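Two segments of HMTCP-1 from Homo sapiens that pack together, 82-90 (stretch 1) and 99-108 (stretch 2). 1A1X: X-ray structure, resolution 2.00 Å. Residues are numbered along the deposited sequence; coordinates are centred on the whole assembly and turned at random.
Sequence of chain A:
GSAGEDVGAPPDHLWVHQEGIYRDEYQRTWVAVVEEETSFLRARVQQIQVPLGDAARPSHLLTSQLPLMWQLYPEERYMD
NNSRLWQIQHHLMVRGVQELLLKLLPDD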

ATOM      1  N   ASN A  82     -14.157 -19.338   5.430  1.00 17.77           N
ATOM      2  CA  ASN A  82     -14.001 -19.815   6.809  1.00 16.10           C
ATOM      3  C   ASN A  82     -14.538 -18.798   7.827  1.00 16.16           C
ATOM      4  O   ASN A  82     -14.332 -18.957   9.027  1.00 19.80           O
ATOM      5  N   SER A  83     -15.198 -17.750   7.334  1.00 17.04           N
ATOM      6  CA  SER A  83     -15.759 -16.667   8.156  1.00 17.78           C
ATOM      7  C   SER A  83     -14.731 -15.676   8.690  1.00 17.32           C
ATOM      8  O   SER A  83     -15.063 -14.833   9.526  1.00 21.76           O
ATOM      9  N   ARG A  84     -13.491 -15.774   8.220  1.00 16.34           N
ATOM     10  CA  ARG A  84     -12.445 -14.860   8.659  1.00 15.27           C
ATOM     11  C   ARG A  84     -12.546 -13.559   7.880  1.00 14.93           C
ATOM     12  O   ARG A  84     -13.020 -13.550   6.746  1.00 12.68           O
ATOM     13  N   LEU A  85     -12.112 -12.466   8.503  1.00 14.33           N
ATOM     14  CA  LEU A  85     -12.148 -11.140   7.896  1.00 17.03           C
ATOM     15  C   LEU A  85     -10.781 -10.684   7.433  1.00 15.42           C
ATOM     16  O   LEU A  85      -9.774 -10.920   8.097  1.00 15.71           O
ATOM     17  N   TRP A  86     -10.761 -10.053   6.265  1.00 14.08           N
ATOM     18  CA  TRP A  86      -9.540  -9.537   5.665  1.00 10.66           C
ATOM     19  C   TRP A  86      -9.741  -8.048   5.450  1.00 12.64           C
ATOM     20  O   TRP A  86     -10.656  -7.643   4.743  1.00 13.85           O
ATOM     21  N   GLN A  87      -8.903  -7.239   6.080  1.00 11.88           N
ATOM     22  CA  GLN A  87      -8.996  -5.790   5.968  1.00 11.39           C
ATOM     23  C   GLN A  87      -8.410  -5.294   4.654  1.00 12.00           C
ATOM     24  O   GLN A  87      -7.326  -5.717   4.269  1.00 11.24           O
ATOM     25  N   ILE A  88      -9.127  -4.429   3.944  1.00 11.31           N
ATOM     26  CA  ILE A  88      -8.578  -3.871   2.712  1.00 12.62           C
ATOM     27  C   ILE A  88      -7.699  -2.715   3.191  1.00 11.88           C
ATOM     28  O   ILE A  88      -8.212  -1.712   3.681  1.00 14.98           O
ATOM     29  N   GLN A  89      -6.382  -2.893   3.142  1.00 15.00           N
ATOM     30  CA  GLN A  89      -5.460  -1.844   3.584  1.00 16.39           C
ATOM     31  C   GLN A  89      -5.271  -0.780   2.517  1.00 16.88           C
ATOM     32  O   GLN A  89      -5.025   0.390   2.824  1.00 19.34           O
ATOM     33  N   HIS A  90      -5.335  -1.201   1.258  1.00 15.39           N
ATOM     34  CA  HIS A  90      -5.290  -0.258   0.148  1.00 12.39           C
ATOM     35  C   HIS A  90      -5.835  -0.855  -1.146  1.00 11.51           C
ATOM     36  O   HIS A  90      -5.827  -2.073  -1.343  1.00  9.32           O
ATOM     37  N   GLU A  99      -4.844  -2.913  -7.816  1.00 12.43           N
ATOM     38  CA  GLU A  99      -4.297  -3.734  -6.748  1.00 11.35           C
ATOM     39  C   GLU A  99      -5.011  -3.630  -5.403  1.00 10.20           C
ATOM     40  O   GLU A  99      -5.328  -2.538  -4.937  1.00  9.87           O
ATOM     41  N   LEU A 100      -5.258  -4.784  -4.788  1.00 10.42           N
ATOM     42  CA  LEU A 100      -5.879  -4.841  -3.468  1.00  8.12           C
ATOM     43  C   LEU A 100      -4.818  -5.355  -2.529  1.00  7.89           C
ATOM     44  O   LEU A 100      -4.045  -6.236  -2.903  1.00  8.59           O
ATOM     45  N   LEU A 101      -4.712  -4.735  -1.357  1.00  8.76           N
ATOM     46  CA  LEU A 101      -3.776  -5.193  -0.340  1.00 10.93           C
ATOM     47  C   LEU A 101      -4.650  -5.591   0.844  1.00 12.06           C
ATOM     48  O   LEU A 101      -5.240  -4.734   1.515  1.00 13.11           O
ATOM     49  N   LEU A 102      -4.756  -6.904   1.054  1.00 12.14           N
ATOM     50  CA  LEU A 102      -5.580  -7.492   2.112  1.00 12.70           C
ATOM     51  C   LEU A 102      -4.781  -7.989   3.306  1.00 11.45           C
ATOM     52  O   LEU A 102      -3.723  -8.588   3.151  1.00 14.27           O
ATOM     53  N   LYS A 103      -5.337  -7.802   4.495  1.00 10.60           N
ATOM     54  CA  LYS A 103      -4.680  -8.243   5.708  1.00 10.78           C
ATOM     55  C   LYS A 103      -5.619  -9.133   6.506  1.00  8.25           C
ATOM     56  O   LYS A 103      -6.712  -8.708   6.880  1.00  9.80           O
ATOM     57  N   LEU A 104      -5.192 -10.365   6.759  1.00  8.70           N
ATOM     58  CA  LEU A 104      -6.005 -11.307   7.528  1.00 10.28           C
ATOM     59  C   LEU A 104      -6.020 -10.890   8.991  1.00  9.18           C
ATOM     60  O   LEU A 104      -4.975 -10.820   9.633  1.00 11.41           O
ATOM     61  N   LEU A 105      -7.207 -10.579   9.491  1.00  6.87           N
ATOM     62  CA  LEU A 105      -7.392 -10.149  10.866  1.00  9.92           C
ATOM     63  C   LEU A 105      -7.672 -11.338  11.785  1.00 15.63           C
ATOM     64  O   LEU A 105      -8.146 -12.383  11.331  1.00 14.69           O
ATOM     65  N   PRO A 106      -7.363 -11.200  13.088  1.00 19.64           N
ATOM     66  CA  PRO A 106      -7.603 -12.290  14.042  1.00 22.67           C
ATOM     67  C   PRO A 106      -9.098 -12.503  14.176  1.00 25.96           C
ATOM     68  O   PRO A 106      -9.865 -11.541  14.101  1.00 29.22           O
ATOM     69  N   ASP A 107      -9.529 -13.751  14.320  1.00 30.85           N
ATOM     70  CA  ASP A 107     -10.963 -14.012  14.438  1.00 37.83           C
ATOM     71  C   ASP A 107     -11.511 -13.441  15.733  1.00 41.65           C
ATOM     72  O   ASP A 107     -10.956 -13.682  16.802  1.00 40.17           O
ATOM     73  N   ASP A 108     -12.579 -12.657  15.628  1.00 46.19           N
ATOM     74  CA  ASP A 108     -13.196 -12.065  16.808  1.00 50.93           C
ATOM     75  C   ASP A 108     -14.627 -12.568  16.962  1.00 51.95           C
ATOM     76  O   ASP A 108     -14.763 -13.801  17.104  1.00 53.18           O
ATOM     77  OXT ASP A 108     -15.554 -11.789  17.155  1.00 53.01           O
TER

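The apolar centre of this antiparallel pair lies on the face shared by W86, I88, L102 and L104. W86 and L104 sit directly across from each other at a non-hydrogen-bonded pair, where the strands come close (CA to CA 4.4 Å). W86 takes chi1 m with chi2 near 69°, and L104 takes t, p, which lays its CD1 over one face of the indole: L104 CD1 is 3.7 Å from the centroid of the five-membered ring of W86, a CH-pi contact. The same methyl reaches R84 CB at 3.8 Å, so it also covers the start of the arginine side chain. Further along, W86 CE3 meets L102 CB at 3.9 Å. I88 (m, t) faces L102 (m, t), with I88 CG1 and L102 CD2 3.7 Å apart, and I88 CG2 lies 4.2 Å from L100 CD2. Branched aliphatics thus extend the floor begun by the indole.

The other face carries Q87, K103, H90 and L101, and here the aliphatic parts of Q87 and K103 pack alongside the leucines L101 and L105 and the H90 ring. K103, all trans, leads its end away from stretch 1, but its CD passes 3.5 Å from Q89 NE2; its amine is satisfied elsewhere in the structure. Q87 CB touches L105 CD1 at 3.9 Å. L101 CB lies over the face of the H90 imidazole, 3.6 Å from the ring centroid; beyond it the leucine is t, p. E99 lies at the ring's edge.

Backbone hydrogen bonds fix this arrangement: Q87 N to K103 O (2.8 Å) and K103 N to Q87 O (2.9 Å) form a reciprocal pair. At the bulge the partners split, Q89 N donating to L101 O (2.7 Å) and H90 O accepting from L101 N (2.9 Å). At the opening end, L105 N donates to L85 O (2.9 Å), and a water bridges L85 N (2.9 Å from its oxygen) to L105 O (2.7 Å).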

ATOM      1  CB  ASN A  82     -12.528 -20.077   7.121  1.00 18.78           C
ATOM      2  CG  ASN A  82     -11.929 -21.147   6.248  1.00 22.33           C
ATOM      3  OD1 ASN A  82     -10.780 -21.046   5.818  1.00 23.21           O
ATOM      4  ND2 ASN A  82     -12.701 -22.187   5.982  1.00 27.16           N
ATOM      5  CB  SER A  83     -16.599 -17.197   9.327  1.00 18.73           C
ATOM      6  OG  SER A  83     -17.877 -17.604   8.889  1.00 31.03           O
ATOM      7  CB  ARG A  84     -11.079 -15.485   8.451  1.00 17.72           C
ATOM      8  CG  ARG A  84     -10.913 -16.777   9.187  1.00 25.25           C
ATOM      9  CD  ARG A  84      -9.618 -17.442   8.801  1.00 34.69           C
ATOM     10  NE  ARG A  84      -9.475 -18.755   9.426  1.00 42.42           N
ATOM     11  CZ  ARG A  84      -8.927 -19.807   8.827  1.00 45.31           C
ATOM     12  NH1 ARG A  84      -8.472 -19.697   7.583  1.00 47.22           N
ATOM     13  NH2 ARG A  84      -8.834 -20.965   9.469  1.00 47.36           N
ATOM     14  CB  LEU A  85     -12.721 -10.113   8.873  1.00 20.80           C
ATOM     15  CG  LEU A  85     -14.220  -9.810   8.816  1.00 24.06           C
ATOM     16  CD1 LEU A  85     -15.021 -11.083   8.707  1.00 25.84           C
ATOM     17  CD2 LEU A  85     -14.623  -9.028  10.049  1.00 31.93           C
ATOM     18  CB  TRP A  86      -9.269 -10.208   4.319  1.00  7.24           C
ATOM     19  CG  TRP A  86      -9.000 -11.674   4.411  1.00  9.74           C
ATOM     20  CD1 TRP A  86      -9.897 -12.652   4.747  1.00 10.12           C
ATOM     21  CD2 TRP A  86      -7.761 -12.342   4.138  1.00  8.32           C
ATOM     22  NE1 TRP A  86      -9.293 -13.882   4.698  1.00 12.02           N
ATOM     23  CE2 TRP A  86      -7.983 -13.726   4.327  1.00  8.47           C
ATOM     24  CE3 TRP A  86      -6.485 -11.909   3.747  1.00  9.41           C
ATOM     25  CZ2 TRP A  86      -6.977 -14.684   4.142  1.00 11.95           C
ATOM     26  CZ3 TRP A  86      -5.485 -12.860   3.557  1.00  8.69           C
ATOM     27  CH2 TRP A  86      -5.737 -14.231   3.756  1.00 15.01           C
ATOM     28  CB  GLN A  87      -8.224  -5.139   7.127  1.00 14.49           C
ATOM     29  CG  GLN A  87      -8.283  -3.618   7.153  1.00 18.40           C
ATOM     30  CD  GLN A  87      -9.680  -3.097   7.452  1.00 23.31           C
ATOM     31  OE1 GLN A  87     -10.263  -3.420   8.492  1.00 27.67           O
ATOM     32  NE2 GLN A  87     -10.225  -2.289   6.545  1.00 26.80           N
ATOM     33  CB  ILE A  88      -9.673  -3.319   1.767  1.00 15.22           C
ATOM     34  CG1 ILE A  88     -10.555  -4.451   1.232  1.00 17.20           C
ATOM     35  CG2 ILE A  88      -9.033  -2.580   0.589  1.00 12.57           C
ATOM     36  CD1 ILE A  88     -11.788  -3.955   0.467  1.00 13.83           C
ATOM     37  CB  GLN A  89      -4.142  -2.440   4.046  1.00 12.14           C
ATOM     38  CG  GLN A  89      -4.346  -3.426   5.170  1.00 13.54           C
ATOM     39  CD  GLN A  89      -3.078  -3.678   5.931  1.00  9.67           C
ATOM     40  OE1 GLN A  89      -2.217  -4.422   5.486  1.00 12.98           O
ATOM     41  NE2 GLN A  89      -2.949  -3.045   7.086  1.00 13.21           N
ATOM     42  CB  HIS A  90      -3.930   0.462  -0.001  1.00 11.57           C
ATOM     43  CG  HIS A  90      -2.879  -0.307  -0.738  1.00 11.82           C
ATOM     44  ND1 HIS A  90      -3.135  -1.024  -1.887  1.00 15.98           N
ATOM     45  CD2 HIS A  90      -1.548  -0.408  -0.524  1.00  5.68           C
ATOM     46  CE1 HIS A  90      -2.009  -1.533  -2.347  1.00  5.12           C
ATOM     47  NE2 HIS A  90      -1.031  -1.176  -1.537  1.00  9.37           N
ATOM     48  CB  GLU A  99      -2.812  -3.399  -6.561  1.00  9.36           C
ATOM     49  CG  GLU A  99      -2.186  -4.061  -5.349  1.00 14.16           C
ATOM     50  CD  GLU A  99      -0.745  -3.669  -5.149  1.00 13.26           C
ATOM     51  OE1 GLU A  99       0.116  -4.129  -5.921  1.00 18.35           O
ATOM     52  OE2 GLU A  99      -0.464  -2.917  -4.207  1.00 13.98           O
ATOM     53  CB  LEU A 100      -7.047  -5.825  -3.439  1.00 10.38           C
ATOM     54  CG  LEU A 100      -8.396  -5.447  -4.048  1.00  8.57           C
ATOM     55  CD1 LEU A 100      -9.286  -6.679  -4.088  1.00 12.70           C
ATOM     56  CD2 LEU A 100      -9.042  -4.342  -3.235  1.00 11.56           C
ATOM     57  CB  LEU A 101      -2.764  -4.113   0.068  1.00  9.65           C
ATOM     58  CG  LEU A 101      -1.743  -4.679   1.068  1.00 11.27           C
ATOM     59  CD1 LEU A 101      -0.908  -5.758   0.394  1.00 11.25           C
ATOM     60  CD2 LEU A 101      -0.860  -3.572   1.641  1.00 12.23           C
ATOM     61  CB  LEU A 102      -6.379  -8.671   1.548  1.00  9.65           C
ATOM     62  CG  LEU A 102      -7.249  -8.405   0.324  1.00 12.23           C
ATOM     63  CD1 LEU A 102      -7.947  -9.692  -0.125  1.00 11.94           C
ATOM     64  CD2 LEU A 102      -8.258  -7.328   0.663  1.00 11.88           C
ATOM     65  CB  LYS A 103      -4.265  -7.035   6.556  1.00 14.08           C
ATOM     66  CG  LYS A 103      -3.467  -7.399   7.811  1.00 12.97           C
ATOM     67  CD  LYS A 103      -3.095  -6.171   8.607  1.00 18.27           C
ATOM     68  CE  LYS A 103      -2.311  -6.559   9.830  1.00 19.25           C
ATOM     69  NZ  LYS A 103      -1.815  -5.377  10.570  1.00 26.24           N
ATOM     70  CB  LEU A 104      -5.463 -12.731   7.393  1.00 10.80           C
ATOM     71  CG  LEU A 104      -6.200 -13.773   8.226  1.00 10.58           C
ATOM     72  CD1 LEU A 104      -7.681 -13.795   7.868  1.00 10.79           C
ATOM     73  CD2 LEU A 104      -5.565 -15.125   8.010  1.00 11.82           C
ATOM     74  CB  LEU A 105      -8.555  -9.160  10.933  1.00 10.09           C
ATOM     75  CG  LEU A 105      -8.409  -7.877  10.109  1.00  8.13           C
ATOM     76  CD1 LEU A 105      -9.703  -7.073  10.185  1.00 12.90           C
ATOM     77  CD2 LEU A 105      -7.249  -7.058  10.620  1.00 12.11           C
ATOM     78  CB  PRO A 106      -6.984 -11.759  15.336  1.00 20.17           C
ATOM     79  CG  PRO A 106      -7.097 -10.272  15.196  1.00 18.51           C
ATOM     80  CD  PRO A 106      -6.744 -10.039  13.751  1.00 19.87           C
ATOM     81  CB  ASP A 107     -11.273 -15.508  14.363  1.00 43.05           C
ATOM     82  CG  ASP A 107     -12.775 -15.789  14.296  1.00 51.89           C
ATOM     83  OD1 ASP A 107     -13.451 -15.736  15.354  1.00 53.03           O
ATOM     84  OD2 ASP A 107     -13.278 -16.056  13.177  1.00 54.46           O
ATOM     85  CB  ASP A 108     -13.174 -10.533  16.725  1.00 51.88           C
ATOM     86  CG  ASP A 108     -13.590  -9.861  18.039  1.00 52.53           C
ATOM     87  OD1 ASP A 108     -13.725 -10.558  19.074  1.00 50.50           O
ATOM     88  OD2 ASP A 108     -13.772  -8.624  18.034  1.00 55.16           O
TER
HETATM   89  O   HOH W   1     -10.820 -12.927  11.018  1.00 17.49           O